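RagA protein (Porphyromonas gingivalis, PDB 6SLN) is an outer-membrane beta-barrel of the TonB-dependent receptor family that probably imports its substrate in a TonB-driven manner. Local coordinates at residues 655-658 with 662-665. Numbering follows the deposited sequence.
Sequences VNNY and AMGL
Asn657 and Gly664 meet where two short antiparallel strands, 652-655 and 665-667, run out into the loop that joins them, a beta hairpin emerging from the barrel of this TonB-dependent receptor. The contact is a worked example of a side-chain amide taking up a backbone N-H once strand pairing has ended. The last regular pair is Val655 with Leu665, non-hydrogen-bonded and with diverging side chains. Just beyond it the backbone N of Asn656 donates to O of Gly664 at 2.6 Å, from above the carbonyl plane. The ladder then changes character, for the next bond comes from a side chain. With CG beside its own backbone N (chi1 -62°), Asn657 swings its carboxamide across to segment 662-665, and OD1 accepts, at 3.0 Å from N, the N-H of Gly664 that Asn656 O would take in a regular antiparallel pair. The donor lies in the plane of the amide carbonyl and the bond is nearly straight (162°). That same oxygen rests against Met663, 3.4 Å from CA and 3.5 Å from CG. Gly664 is thus held through both its N and its O, and its CA makes a CA-H...O contact with Asn656 O at 3.4 Å. Met663 extends past the amide with CG anti to its backbone N, and its chain crosses that of Val655 at about a right angle, SD lying 4.1 Å from CG2. Asn656 instead turns its carboxamide away, ND2 bonding to Ser666 OG. Around the loop, a chain of another protein engages Tyr658, while Gln550 of the second RagA subunit packs on Val655 and Asn657. Nearer the turn, a water bridges the two segments, accepting from Tyr658 N at 2.7 Å and donating to Ala662 O.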
# COMPACT_ATOMS: atom_id res chain seq x y z
N VAL A 655 7.03 -18.86 -3.68
CA VAL A 655 7.54 -18.76 -2.32
C VAL A 655 6.58 -19.48 -1.39
O VAL A 655 5.36 -19.42 -1.53
CB VAL A 655 7.76 -17.28 -1.94
CG1 VAL A 655 8.04 -17.11 -0.44
CG2 VAL A 655 8.95 -16.74 -2.73
N ASN A 656 7.16 -20.23 -0.46
CA ASN A 656 6.41 -20.98 0.53
C ASN A 656 7.33 -21.13 1.73
O ASN A 656 7.99 -22.16 1.92
CB ASN A 656 5.99 -22.36 -0.00
CG ASN A 656 4.81 -22.93 0.77
OD1 ASN A 656 4.06 -22.17 1.39
ND2 ASN A 656 4.64 -24.24 0.74
N ASN A 657 7.38 -20.10 2.55
CA ASN A 657 8.42 -20.04 3.56
C ASN A 657 8.06 -20.90 4.76
O ASN A 657 6.96 -20.83 5.29
CB ASN A 657 8.66 -18.58 3.91
CG ASN A 657 9.13 -17.80 2.71
OD1 ASN A 657 9.87 -18.34 1.88
ND2 ASN A 657 8.68 -16.59 2.57
N TYR A 658 9.00 -21.77 5.14
CA TYR A 658 8.88 -22.58 6.34
C TYR A 658 9.22 -21.77 7.59
O TYR A 658 8.36 -21.53 8.45
CB TYR A 658 9.78 -23.82 6.23
CG TYR A 658 9.54 -24.82 7.33
CD1 TYR A 658 8.26 -25.12 7.74
CD2 TYR A 658 10.59 -25.44 7.97
CE1 TYR A 658 8.03 -26.01 8.75
CE2 TYR A 658 10.38 -26.34 8.98
CZ TYR A 658 9.10 -26.62 9.37
OH TYR A 658 8.86 -27.54 10.37
N ALA A 662 14.89 -18.02 6.22
CA ALA A 662 15.32 -18.63 4.97
C ALA A 662 14.11 -18.75 4.06
O ALA A 662 12.97 -18.76 4.52
CB ALA A 662 15.97 -20.01 5.23
N MET A 663 14.36 -18.80 2.75
CA MET A 663 13.26 -18.90 1.80
C MET A 663 12.93 -20.37 1.52
O MET A 663 13.78 -21.25 1.62
CB MET A 663 13.60 -18.17 0.50
CG MET A 663 12.47 -18.15 -0.52
SD MET A 663 12.93 -17.28 -2.02
CE MET A 663 13.80 -18.54 -2.95
N GLY A 664 11.65 -20.60 1.22
CA GLY A 664 11.18 -21.94 0.87
C GLY A 664 10.42 -21.90 -0.44
O GLY A 664 9.69 -20.95 -0.72
N LEU A 665 10.64 -22.92 -1.26
CA LEU A 665 10.01 -23.02 -2.57
C LEU A 665 9.07 -24.22 -2.63
O LEU A 665 9.37 -25.29 -2.09
CB LEU A 665 11.07 -23.15 -3.67
CG LEU A 665 11.91 -21.89 -3.83
CD1 LEU A 665 13.05 -22.16 -4.81
CD2 LEU A 665 10.99 -20.80 -4.31
O HOH W 1 11.69 -21.51 4.92